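Side-chain contacts in family 88 glycosyl hydrolase (Bacteroides thetaiotaomicron, PDB 5NOA), which probably breaks glycosidic linkages in plant polysaccharides, as a family 88 hydrolase or as a lyase acting on arabinogalactan chains: residues A265-P270 with R276-A281; W274-S277 with H283-G286; I195-E200 with F257-K262; G298-V303 with A368-R373. All blocks are in the same frame, centred on the assembly; numbering follows the deposited sequence.

Contact 1. Residues A265-P270 with R276-A281; sequences AACQQP and RSMLDA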
loop_
_atom_site.group_PDB
_atom_site.type_symbol
_atom_site.label_atom_id
_atom_site.label_comp_id
_atom_site.label_asym_id
_atom_site.label_seq_id
_atom_site.Cartn_x
_atom_site.Cartn_y
_atom_site.Cartn_z
ATOM N N ALA A 265 -5.912 -14.746 -3.810
ATOM C CA ALA A 265 -7.199 -15.267 -3.529
ATOM C C ALA A 265 -7.172 -16.742 -3.105
ATOM O O ALA A 265 -7.909 -17.135 -2.206
ATOM C CB ALA A 265 -8.106 -15.084 -4.745
ATOM N N ALA A 266 -6.287 -17.516 -3.720
ATOM C CA ALA A 266 -6.241 -18.934 -3.461
ATOM C C ALA A 266 -5.800 -19.309 -2.084
ATOM O O ALA A 266 -6.091 -20.388 -1.632
ATOM C CB ALA A 266 -5.309 -19.612 -4.458
ATOM N N CYS A 267 -5.083 -18.432 -1.394
ATOM C CA CYS A 267 -4.582 -18.761 -0.056
ATOM C C CYS A 267 -5.243 -17.972 1.073
ATOM O O CYS A 267 -4.801 -18.006 2.214
ATOM C CB CYS A 267 -3.066 -18.596 0.041
ATOM S SG CYS A 267 -2.469 -16.912 -0.155
ATOM N N GLN A 268 -6.406 -17.409 0.819
ATOM C CA GLN A 268 -7.192 -16.805 1.893
ATOM C C GLN A 268 -7.567 -17.868 2.907
ATOM O O GLN A 268 -7.910 -18.988 2.528
ATOM C CB GLN A 268 -8.460 -16.169 1.304
ATOM C CG GLN A 268 -9.318 -15.420 2.302
ATOM C CD GLN A 268 -10.581 -14.859 1.649
ATOM O OE1 GLN A 268 -11.210 -15.519 0.843
ATOM N NE2 GLN A 268 -10.959 -13.651 2.019
ATOM N N GLN A 269 -7.515 -17.539 4.196
ATOM C CA GLN A 269 -7.969 -18.513 5.164
ATOM C C GLN A 269 -9.490 -18.663 5.090
ATOM O O GLN A 269 -10.207 -17.748 4.668
ATOM C CB GLN A 269 -7.610 -18.116 6.589
ATOM C CG GLN A 269 -6.120 -18.012 6.835
ATOM C CD GLN A 269 -5.412 -19.323 6.575
ATOM O OE1 GLN A 269 -5.896 -20.373 6.964
ATOM N NE2 GLN A 269 -4.337 -19.283 5.824
ATOM N N PRO A 270 -9.985 -19.813 5.509
ATOM C CA PRO A 270 -11.453 -19.968 5.605
ATOM C C PRO A 270 -12.191 -18.816 6.371
ATOM O O PRO A 270 -13.335 -18.450 6.052
ATOM C CB PRO A 270 -11.581 -21.322 6.289
ATOM C CG PRO A 270 -10.318 -22.067 5.898
ATOM C CD PRO A 270 -9.264 -21.049 5.896
ATOM N N ARG A 276 0.005 -14.148 8.601
ATOM C CA ARG A 276 1.279 -13.486 8.417
ATOM C C ARG A 276 2.207 -14.212 7.449
ATOM O O ARG A 276 2.863 -13.551 6.627
ATOM C CB ARG A 276 1.940 -13.246 9.790
ATOM C CG ARG A 276 1.284 -12.133 10.587
ATOM C CD ARG A 276 1.707 -12.114 12.027
ATOM N NE ARG A 276 1.024 -13.175 12.750
ATOM C CZ ARG A 276 1.320 -13.540 13.995
ATOM N NH1 ARG A 276 2.308 -12.939 14.663
ATOM N NH2 ARG A 276 0.636 -14.481 14.583
ATOM N N SER A 277 2.300 -15.550 7.520
ATOM C CA SER A 277 2.914 -16.387 6.463
ATOM C C SER A 277 1.742 -16.922 5.642
ATOM O O SER A 277 0.942 -17.735 6.125
ATOM C CB SER A 277 3.743 -17.521 7.052
ATOM O OG SER A 277 4.485 -18.198 6.063
ATOM N N MET A 278 1.588 -16.418 4.434
ATOM C CA MET A 278 0.324 -16.608 3.690
ATOM C C MET A 278 -0.016 -18.061 3.446
ATOM O O MET A 278 -1.193 -18.405 3.432
ATOM C CB MET A 278 0.428 -15.903 2.339
ATOM C CG MET A 278 0.504 -14.400 2.454
ATOM S SD MET A 278 0.908 -13.554 0.884
ATOM C CE MET A 278 -0.589 -13.870 -0.072
ATOM N N LEU A 279 1.017 -18.894 3.224
ATOM C CA LEU A 279 0.830 -20.300 2.876
ATOM C C LEU A 279 1.006 -21.236 4.067
ATOM O O LEU A 279 0.973 -22.435 3.885
ATOM C CB LEU A 279 1.776 -20.707 1.752
ATOM C CG LEU A 279 1.734 -19.867 0.492
ATOM C CD1 LEU A 279 2.666 -20.443 -0.560
ATOM C CD2 LEU A 279 0.361 -19.718 -0.089
ATOM N N ASP A 280 1.177 -20.715 5.275
ATOM C CA ASP A 280 1.391 -21.573 6.440
ATOM C C ASP A 280 0.763 -20.938 7.652
ATOM O O ASP A 280 1.420 -20.180 8.374
ATOM C CB ASP A 280 2.881 -21.815 6.671
ATOM C CG ASP A 280 3.159 -22.837 7.802
ATOM O OD1 ASP A 280 2.216 -23.217 8.516
ATOM O OD2 ASP A 280 4.339 -23.223 8.004
ATOM N N ALA A 281 -0.523 -21.230 7.861
ATOM C CA ALA A 281 -1.248 -20.634 8.986
ATOM C C ALA A 281 -0.629 -20.966 10.345
ATOM O O ALA A 281 -0.650 -20.137 11.230
ATOM C CB ALA A 281 -2.712 -21.039 8.984
HETATM O O HOH W 1 -3.371 -16.904 4.361
HETATM O O HOH W 2 -2.734 -20.735 3.707
#

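Contact 2. Residues W274-S277 with H283-G286; sequences WTRS and HAPG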
loop_
_atom_site.group_PDB
_atom_site.type_symbol
_atom_site.label_atom_id
_atom_site.label_comp_id
_atom_site.label_asym_id
_atom_site.label_seq_id
_atom_site.Cartn_x
_atom_site.Cartn_y
_atom_site.Cartn_z
ATOM N N TRP A 274 -5.839 -13.274 5.811
ATOM C CA TRP A 274 -4.605 -13.914 5.439
ATOM C C TRP A 274 -3.675 -13.906 6.638
ATOM O O TRP A 274 -3.549 -12.903 7.314
ATOM C CB TRP A 274 -3.947 -13.207 4.273
ATOM C CG TRP A 274 -4.610 -13.478 2.953
ATOM C CD1 TRP A 274 -4.155 -14.300 1.985
ATOM C CD2 TRP A 274 -5.801 -12.866 2.431
ATOM N NE1 TRP A 274 -4.980 -14.253 0.889
ATOM C CE2 TRP A 274 -5.984 -13.366 1.134
ATOM C CE3 TRP A 274 -6.699 -11.926 2.911
ATOM C CZ2 TRP A 274 -7.039 -12.978 0.344
ATOM C CZ3 TRP A 274 -7.748 -11.535 2.112
ATOM C CH2 TRP A 274 -7.887 -12.043 0.847
ATOM N N THR A 275 -3.026 -15.026 6.870
ATOM C CA THR A 275 -2.071 -15.149 7.958
ATOM C C THR A 275 -0.745 -14.520 7.574
ATOM O O THR A 275 -0.409 -14.388 6.377
ATOM C CB THR A 275 -1.897 -16.623 8.376
ATOM O OG1 THR A 275 -1.662 -17.429 7.226
ATOM C CG2 THR A 275 -3.121 -17.142 9.069
ATOM N N ARG A 276 0.005 -14.148 8.601
ATOM C CA ARG A 276 1.279 -13.486 8.417
ATOM C C ARG A 276 2.207 -14.212 7.449
ATOM O O ARG A 276 2.863 -13.551 6.627
ATOM C CB ARG A 276 1.940 -13.246 9.790
ATOM C CG ARG A 276 1.284 -12.133 10.587
ATOM C CD ARG A 276 1.707 -12.114 12.027
ATOM N NE ARG A 276 1.024 -13.175 12.750
ATOM C CZ ARG A 276 1.320 -13.540 13.995
ATOM N NH1 ARG A 276 2.308 -12.939 14.663
ATOM N NH2 ARG A 276 0.636 -14.481 14.583
ATOM N N SER A 277 2.300 -15.550 7.520
ATOM C CA SER A 277 2.914 -16.387 6.463
ATOM C C SER A 277 1.742 -16.922 5.642
ATOM O O SER A 277 0.942 -17.735 6.125
ATOM C CB SER A 277 3.743 -17.521 7.052
ATOM O OG SER A 277 4.485 -18.198 6.063
ATOM N N HIS A 283 2.542 -21.323 11.141
ATOM C CA HIS A 283 3.815 -20.652 11.383
ATOM C C HIS A 283 3.645 -19.431 12.297
ATOM O O HIS A 283 4.464 -19.160 13.154
ATOM C CB HIS A 283 4.409 -20.323 10.005
ATOM C CG HIS A 283 5.626 -19.488 10.025
ATOM N ND1 HIS A 283 6.886 -20.022 9.967
ATOM C CD2 HIS A 283 5.783 -18.146 10.110
ATOM C CE1 HIS A 283 7.770 -19.048 9.960
ATOM N NE2 HIS A 283 7.125 -17.898 10.035
ATOM N N ALA A 284 2.609 -18.657 12.038
ATOM C CA ALA A 284 2.296 -17.443 12.773
ATOM C C ALA A 284 0.805 -17.338 12.712
ATOM O O ALA A 284 0.232 -16.826 11.755
ATOM C CB ALA A 284 2.974 -16.225 12.158
ATOM N N PRO A 285 0.107 -17.893 13.697
ATOM C CA PRO A 285 -1.336 -18.136 13.536
ATOM C C PRO A 285 -2.225 -16.926 13.709
ATOM O O PRO A 285 -1.834 -15.914 14.280
ATOM C CB PRO A 285 -1.630 -19.171 14.652
ATOM C CG PRO A 285 -0.616 -18.838 15.696
ATOM C CD PRO A 285 0.621 -18.542 14.913
ATOM N N GLY A 286 -3.450 -17.114 13.277
ATOM C CA GLY A 286 -4.528 -16.236 13.601
ATOM C C GLY A 286 -4.620 -15.012 12.716
ATOM O O GLY A 286 -3.848 -14.815 11.740
HETATM O O HOH W 3 -1.107 -14.528 11.326
HETATM O O HOH W 4 1.305 -17.554 9.362
#

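Contact 3. Residues I195-E200 with F257-K262; sequences IMYDEE and FRTLAK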
loop_
_atom_site.group_PDB
_atom_site.type_symbol
_atom_site.label_atom_id
_atom_site.label_comp_id
_atom_site.label_asym_id
_atom_site.label_seq_id
_atom_site.Cartn_x
_atom_site.Cartn_y
_atom_site.Cartn_z
ATOM N N ILE A 195 13.973 -10.510 -8.621
ATOM C CA ILE A 195 14.533 -11.065 -7.388
ATOM C C ILE A 195 13.453 -11.676 -6.466
ATOM O O ILE A 195 13.673 -12.701 -5.841
ATOM C CB ILE A 195 15.310 -9.994 -6.608
ATOM C CG1 ILE A 195 16.519 -9.457 -7.402
ATOM C CG2 ILE A 195 15.672 -10.527 -5.231
ATOM C CD1 ILE A 195 17.557 -10.490 -7.756
ATOM N N MET A 196 12.287 -11.081 -6.410
ATOM C CA MET A 196 11.315 -11.411 -5.387
ATOM C C MET A 196 10.107 -12.195 -5.878
ATOM O O MET A 196 9.438 -12.809 -5.046
ATOM C CB MET A 196 10.811 -10.140 -4.653
ATOM C CG MET A 196 11.794 -9.611 -3.648
ATOM S SD MET A 196 11.315 -8.002 -3.035
ATOM C CE MET A 196 12.066 -6.963 -4.234
ATOM N N TYR A 197 9.789 -12.162 -7.167
ATOM C CA TYR A 197 8.599 -12.857 -7.632
ATOM C C TYR A 197 8.904 -14.318 -7.803
ATOM O O TYR A 197 9.862 -14.687 -8.466
ATOM C CB TYR A 197 8.091 -12.246 -8.932
ATOM C CG TYR A 197 6.802 -12.849 -9.384
ATOM C CD1 TYR A 197 5.636 -12.683 -8.668
ATOM C CD2 TYR A 197 6.743 -13.578 -10.549
ATOM C CE1 TYR A 197 4.431 -13.218 -9.102
ATOM C CE2 TYR A 197 5.575 -14.131 -10.991
ATOM C CZ TYR A 197 4.411 -13.962 -10.265
ATOM O OH TYR A 197 3.227 -14.508 -10.714
ATOM N N ASP A 198 8.087 -15.164 -7.208
ATOM C CA ASP A 198 8.191 -16.617 -7.381
ATOM C C ASP A 198 7.189 -17.000 -8.456
ATOM O O ASP A 198 5.985 -16.966 -8.213
ATOM C CB ASP A 198 7.866 -17.320 -6.059
ATOM C CG ASP A 198 8.018 -18.841 -6.108
ATOM O OD1 ASP A 198 7.482 -19.469 -6.985
ATOM O OD2 ASP A 198 8.701 -19.391 -5.246
ATOM N N GLU A 199 7.689 -17.358 -9.636
ATOM C CA GLU A 199 6.791 -17.653 -10.744
ATOM C C GLU A 199 5.885 -18.861 -10.491
ATOM O O GLU A 199 4.738 -18.870 -10.919
ATOM C CB GLU A 199 7.563 -17.813 -12.066
ATOM C CG GLU A 199 7.445 -16.593 -12.961
ATOM C CD GLU A 199 7.573 -16.946 -14.426
ATOM O OE1 GLU A 199 8.634 -17.498 -14.777
ATOM O OE2 GLU A 199 6.621 -16.676 -15.211
ATOM N N GLU A 200 6.383 -19.858 -9.769
ATOM C CA GLU A 200 5.563 -21.042 -9.491
ATOM C C GLU A 200 4.408 -20.736 -8.536
ATOM O O GLU A 200 3.268 -21.144 -8.747
ATOM C CB GLU A 200 6.433 -22.170 -8.984
ATOM C CG GLU A 200 5.712 -23.491 -8.746
ATOM C CD GLU A 200 6.662 -24.641 -8.455
ATOM O OE1 GLU A 200 7.905 -24.473 -8.522
ATOM O OE2 GLU A 200 6.156 -25.745 -8.173
ATOM N N PHE A 257 -0.473 -8.221 -12.152
ATOM C CA PHE A 257 -1.584 -7.982 -11.235
ATOM C C PHE A 257 -2.542 -9.174 -11.221
ATOM O O PHE A 257 -2.939 -9.616 -10.160
ATOM C CB PHE A 257 -2.289 -6.704 -11.653
ATOM C CG PHE A 257 -3.403 -6.283 -10.762
ATOM C CD1 PHE A 257 -3.181 -5.858 -9.479
ATOM C CD2 PHE A 257 -4.683 -6.185 -11.251
ATOM C CE1 PHE A 257 -4.214 -5.407 -8.667
ATOM C CE2 PHE A 257 -5.717 -5.754 -10.445
ATOM C CZ PHE A 257 -5.481 -5.374 -9.156
ATOM N N ARG A 258 -2.864 -9.693 -12.401
ATOM C CA ARG A 258 -3.766 -10.827 -12.466
ATOM C C ARG A 258 -3.176 -12.092 -11.842
ATOM O O ARG A 258 -3.911 -12.832 -11.173
ATOM C CB ARG A 258 -4.186 -11.114 -13.899
ATOM C CG ARG A 258 -5.105 -10.016 -14.440
ATOM C CD ARG A 258 -5.645 -10.450 -15.767
ATOM N NE ARG A 258 -6.445 -9.469 -16.436
ATOM C CZ ARG A 258 -6.281 -9.055 -17.681
ATOM N NH1 ARG A 258 -5.349 -9.530 -18.494
ATOM N NH2 ARG A 258 -7.125 -8.148 -18.110
ATOM N N THR A 259 -1.873 -12.346 -12.065
ATOM C CA THR A 259 -1.261 -13.561 -11.495
ATOM C C THR A 259 -1.194 -13.465 -9.970
ATOM O O THR A 259 -1.529 -14.405 -9.233
ATOM C CB THR A 259 0.135 -13.873 -12.081
ATOM O OG1 THR A 259 1.170 -12.898 -11.732
ATOM C CG2 THR A 259 0.054 -14.086 -13.532
ATOM N N LEU A 260 -0.790 -12.304 -9.498
ATOM C CA LEU A 260 -0.699 -12.087 -8.050
ATOM C C LEU A 260 -2.077 -12.168 -7.401
ATOM O O LEU A 260 -2.249 -12.826 -6.373
ATOM C CB LEU A 260 -0.056 -10.731 -7.793
ATOM C CG LEU A 260 0.171 -10.342 -6.358
ATOM C CD1 LEU A 260 1.057 -11.330 -5.646
ATOM C CD2 LEU A 260 0.715 -8.928 -6.245
ATOM N N ALA A 261 -3.067 -11.546 -8.034
ATOM C CA ALA A 261 -4.418 -11.634 -7.474
ATOM C C ALA A 261 -4.916 -13.058 -7.327
ATOM O O ALA A 261 -5.523 -13.439 -6.313
ATOM C CB ALA A 261 -5.398 -10.852 -8.344
ATOM N N LYS A 262 -4.628 -13.868 -8.340
ATOM C CA LYS A 262 -5.111 -15.242 -8.313
ATOM C C LYS A 262 -4.504 -16.031 -7.192
ATOM O O LYS A 262 -5.197 -16.768 -6.468
ATOM C CB LYS A 262 -4.843 -15.896 -9.683
ATOM C CG LYS A 262 -5.509 -17.235 -9.919
ATOM C CD LYS A 262 -5.292 -17.733 -11.366
ATOM C CE LYS A 262 -5.694 -19.184 -11.569
ATOM N NZ LYS A 262 -7.116 -19.461 -11.301
#

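Contact 4. Residues G298-V303 with A368-R373; sequences GLQWGV and ACERVR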
loop_
_atom_site.group_PDB
_atom_site.type_symbol
_atom_site.label_atom_id
_atom_site.label_comp_id
_atom_site.label_asym_id
_atom_site.label_seq_id
_atom_site.Cartn_x
_atom_site.Cartn_y
_atom_site.Cartn_z
ATOM N N GLY A 298 -6.973 -4.141 -3.069
ATOM C CA GLY A 298 -6.453 -4.434 -4.417
ATOM C C GLY A 298 -7.392 -5.323 -5.213
ATOM O O GLY A 298 -7.594 -5.106 -6.403
ATOM N N LEU A 299 -7.964 -6.337 -4.541
ATOM C CA LEU A 299 -8.883 -7.238 -5.233
ATOM C C LEU A 299 -10.163 -6.493 -5.611
ATOM O O LEU A 299 -10.645 -6.632 -6.737
ATOM C CB LEU A 299 -9.207 -8.460 -4.419
ATOM C CG LEU A 299 -8.043 -9.416 -4.150
ATOM C CD1 LEU A 299 -8.485 -10.532 -3.238
ATOM C CD2 LEU A 299 -7.465 -9.977 -5.414
ATOM N N GLN A 300 -10.735 -5.720 -4.696
ATOM C CA GLN A 300 -11.959 -5.005 -5.061
ATOM C C GLN A 300 -11.675 -3.983 -6.138
ATOM O O GLN A 300 -12.487 -3.780 -7.048
ATOM C CB GLN A 300 -12.587 -4.346 -3.856
ATOM C CG GLN A 300 -13.965 -3.709 -4.186
ATOM C CD GLN A 300 -15.037 -4.769 -4.455
ATOM O OE1 GLN A 300 -15.596 -5.320 -3.520
ATOM N NE2 GLN A 300 -15.277 -5.098 -5.717
ATOM N N TRP A 301 -10.519 -3.300 -6.045
ATOM C CA TRP A 301 -10.175 -2.316 -7.056
ATOM C C TRP A 301 -10.067 -2.995 -8.400
ATOM O O TRP A 301 -10.584 -2.519 -9.431
ATOM C CB TRP A 301 -8.868 -1.560 -6.710
ATOM C CG TRP A 301 -8.619 -0.469 -7.675
ATOM C CD1 TRP A 301 -9.058 0.826 -7.554
ATOM C CD2 TRP A 301 -7.967 -0.551 -8.950
ATOM N NE1 TRP A 301 -8.714 1.544 -8.660
ATOM C CE2 TRP A 301 -8.085 0.726 -9.556
ATOM C CE3 TRP A 301 -7.317 -1.568 -9.659
ATOM C CZ2 TRP A 301 -7.607 0.998 -10.835
ATOM C CZ3 TRP A 301 -6.842 -1.280 -10.959
ATOM C CH2 TRP A 301 -6.985 -0.001 -11.503
ATOM N N GLY A 302 -9.397 -4.134 -8.448
ATOM C CA GLY A 302 -9.236 -4.840 -9.731
ATOM C C GLY A 302 -10.531 -5.325 -10.338
ATOM O O GLY A 302 -10.687 -5.307 -11.582
ATOM N N VAL A 303 -11.459 -5.753 -9.480
ATOM C CA VAL A 303 -12.826 -6.111 -9.947
ATOM C C VAL A 303 -13.539 -4.845 -10.445
ATOM O O VAL A 303 -14.115 -4.864 -11.554
ATOM C CB VAL A 303 -13.607 -6.779 -8.804
ATOM C CG1 VAL A 303 -15.103 -6.864 -9.094
ATOM C CG2 VAL A 303 -13.050 -8.171 -8.548
ATOM N N ALA A 368 -11.984 0.070 2.709
ATOM C CA ALA A 368 -13.344 0.572 2.935
ATOM C C ALA A 368 -13.805 1.494 1.822
ATOM O O ALA A 368 -14.957 1.413 1.369
ATOM C CB ALA A 368 -13.423 1.260 4.278
ATOM N N CYS A 369 -12.922 2.384 1.369
ATOM C CA CYS A 369 -13.311 3.307 0.325
ATOM C C CYS A 369 -13.667 2.538 -0.944
ATOM O O CYS A 369 -14.632 2.893 -1.647
ATOM C CB CYS A 369 -12.220 4.319 0.062
ATOM S SG CYS A 369 -12.000 5.567 1.367
ATOM N N GLU A 370 -12.848 1.563 -1.293
ATOM C CA GLU A 370 -13.110 0.798 -2.504
ATOM C C GLU A 370 -14.393 -0.023 -2.380
ATOM O O GLU A 370 -15.099 -0.202 -3.378
ATOM C CB GLU A 370 -11.915 -0.063 -2.892
ATOM C CG GLU A 370 -11.950 -0.500 -4.337
ATOM C CD GLU A 370 -11.910 0.647 -5.340
ATOM O OE1 GLU A 370 -11.350 1.750 -5.062
ATOM O OE2 GLU A 370 -12.456 0.467 -6.430
ATOM N N ARG A 371 -14.707 -0.466 -1.172
ATOM C CA ARG A 371 -15.978 -1.138 -0.961
ATOM C C ARG A 371 -17.162 -0.232 -1.212
ATOM O O ARG A 371 -18.146 -0.660 -1.806
ATOM C CB ARG A 371 -16.066 -1.700 0.453
ATOM C CG ARG A 371 -17.369 -2.446 0.647
ATOM C CD ARG A 371 -17.346 -3.380 1.782
ATOM N NE ARG A 371 -18.537 -4.214 1.825
ATOM C CZ ARG A 371 -18.741 -5.309 1.093
ATOM N NH1 ARG A 371 -17.860 -5.774 0.248
ATOM N NH2 ARG A 371 -19.875 -5.967 1.245
ATOM N N VAL A 372 -17.093 1.017 -0.750
ATOM C CA VAL A 372 -18.171 1.966 -1.043
ATOM C C VAL A 372 -18.388 2.086 -2.539
ATOM O O VAL A 372 -19.535 2.072 -3.011
ATOM C CB VAL A 372 -17.885 3.338 -0.410
ATOM C CG1 VAL A 372 -18.877 4.393 -0.900
ATOM C CG2 VAL A 372 -17.919 3.251 1.083
ATOM N N ARG A 373 -17.296 2.199 -3.287
ATOM C CA ARG A 373 -17.401 2.286 -4.744
ATOM C C ARG A 373 -18.091 1.069 -5.369
ATOM O O ARG A 373 -18.957 1.188 -6.245
ATOM C CB ARG A 373 -16.046 2.570 -5.385
ATOM C CG ARG A 373 -15.432 3.890 -4.891
ATOM C CD ARG A 373 -14.116 4.190 -5.559
ATOM N NE ARG A 373 -13.454 5.383 -4.979
ATOM C CZ ARG A 373 -12.428 5.362 -4.136
ATOM N NH1 ARG A 373 -11.837 4.229 -3.688
ATOM N NH2 ARG A 373 -11.945 6.539 -3.733
HETATM O O HOH W 5 -15.425 -4.609 -0.853
#

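Contact 1. Residues A265-P270 with R276-A281
Backbones draw together where CA of Cys267 stands 6.3 Å from CA of Leu279, and from there the chain of 265-270 diverges a little on its way past Ala281. In this mostly helical protein of the six-hairpin glycosidase clan, the contact lies where helix 250-266 gives out and the long connection to helix 289-304 doubles back on it. The returning side is pinched into a type I beta turn, Ser277 to Asp280, closed by Asp280 N giving its hydrogen to Ser277 O at 3.1 Å. Cys267 is the apolar centre. Its SG lies between the backbone N and the carbonyl carbon (chi1 65°), and in that position it meets Met278 CE at 3.6 Å. The Cys267 CB rests instead against one methyl of the leucine, Leu279 CD2, also at 3.6 Å. Both Met278 and Leu279 press on Leu203 as well, tying the turn to the two-stranded hairpin 197-198/203-204. Further on the contact turns polar and wet. Gln269 bends at chi2 (-60°), which folds its amide back over Ala281 CB while keeping NE2 too far from Met278 O for a direct bond. Two waters fill in: both accept from Gln269 NE2, one of them weakly, and both donate to Met278 O. The water without the weak bond also donates to Cys267 O at 2.8 Å.

Contact 2. Residues W274-S277 with H283-G286
The Arg276 guanidinium has the methyl of Ala284 over one face, CB standing 3.5 Å above its plane and displaced toward the rim. At its edge, near the plane, NH2 gives a hydrogen bond to Pro285 O at 2.9 Å, with a bent N-H...O angle of 146°. A water also lies in that plane, taking hydrogens from Arg276 NE and from the backbone N of the same residue; Ala284 O and Gly286 O are within its reach. A second water accepts from Ser277 N and lies 2.7 Å from Ala284 O. The His283 ring is met obliquely, Ser277 CB coming to 3.7 Å from CD2, while its ND1 bonds to the backbone N of Val218. Thr275 faces the far end of 283-286 with its CG2 methyl, 3.6 Å from Gly286 O, because OG1 is turned back to bond Ser277 O. Around the arginine, NH1 makes a salt bridge with Glu343 and NH2 a further bond to Gln349 O. With an alanine in place of Arg276, Glu343 would probably lose its positive mate and Pro285 O and Gln349 O this donor, and with them a common tie. One buried cation, shared between a carboxylate and backbone carbonyls, thus joins the loop, helped by two waters.

Contact 3. Residues I195-E200 with F257-K262
Tyr197 OH and Thr259 OG1 share a hydrogen bond of 2.8 Å, and this is the one direct bond between 195-200 and 257-262. Either hydroxyl could be the donor. Thr259 OG1 also bonds to Arg256 O of its own helix, so the phenol is linked through the threonine to a backbone carbonyl one turn earlier. The tip of the phenol meets the threonine hydroxyl at a slant. The torsions explain the reach: CG of Tyr197 is anti to the backbone N (chi1 -175°), which extends the ring from the end of helix 180-196, and the CA atoms of Tyr197 and Leu260 can stay 9.3 Å apart.

Beyond the bond there is little packing: Thr259 CB lies 3.4 Å from Tyr197 OH, and Leu260, one residue on, packs mainly on helix 226-242 and strand 203-204. Aromatic and charged contacts come from just outside: the Tyr197 ring takes a cation-pi contact from Arg256 and meets the ring of Tyr204.

Tyr197 is the first residue to leave helical geometry after helix 180-196, and it opens the weakly bonded two-stranded antiparallel hairpin 197-198/203-204. The arrangement is that of a surface beta hairpin fastened to helix 250-266 on the (alpha/alpha)6 barrel of helical hairpins expected of the six-hairpin glycosidase clan.

Contact 4. Residues G298-V303 with A368-R373
Glu370 reaches over to Trp301 from helix 368-373, whose axis passes 9.0 Å from that of helix 298-303 at a crossing angle of 29°. From CB the chain leaves anti to the backbone N (chi1 -161°), which sets CG 3.6 Å from Trp301 N; the bend at chi2 (62°) then brings the carboxylate to the indole. The same CG touches CG of Gln300 at 3.8 Å, the two side chains crossing at a slant. CD comes next, 3.6 Å from Trp301 CD1. At the tip, OE1 sits at the indole edge, near its plane, 3.5 Å from CD1, and Arg373 NH1 forms a salt bridge to it at 2.9 Å from above the carboxylate plane. OE2 lies beside the same CD1 and bonds to Asn304 ND2. Replacing this residue by an alanine would probably cost Arg373 NH1 a carboxylate partner, Glu67 being another, deprive Asn304 ND2 of this acceptor, and open a gap beside the indole. A water bridges Gln300 OE1 to Arg371 NH1, while Gln300 OE1 also bonds to Gln314 and Arg371 NH2 to Glu318. A buried acid thus joins the helices: CG packs on backbone and Gln300, the carboxylate on the indole edge, its charge probably balanced by Arg373.

How the contacts relate
Contact 4 is the buried one of the set, its centre about 13 Å from the centre of the chain, and joins two long helices; contacts 1 and 3 are at the surface, and contact 2 is partly buried. Contacts 1 and 2 lie in one connection after helix 250-266, share Arg276 and Ser277, and have centres about 7 Å apart. Contact 3 uses an earlier part of that helix, whose Phe257 and Ala261 pack on helix 298-303 and so lead into contact 4. The chemistry follows the place: a thiol, methyls and waters in contact 1, a cation with carbonyls in contact 2, one hydroxyl pair in contact 3, a salt-bridged acid against indole in contact 4.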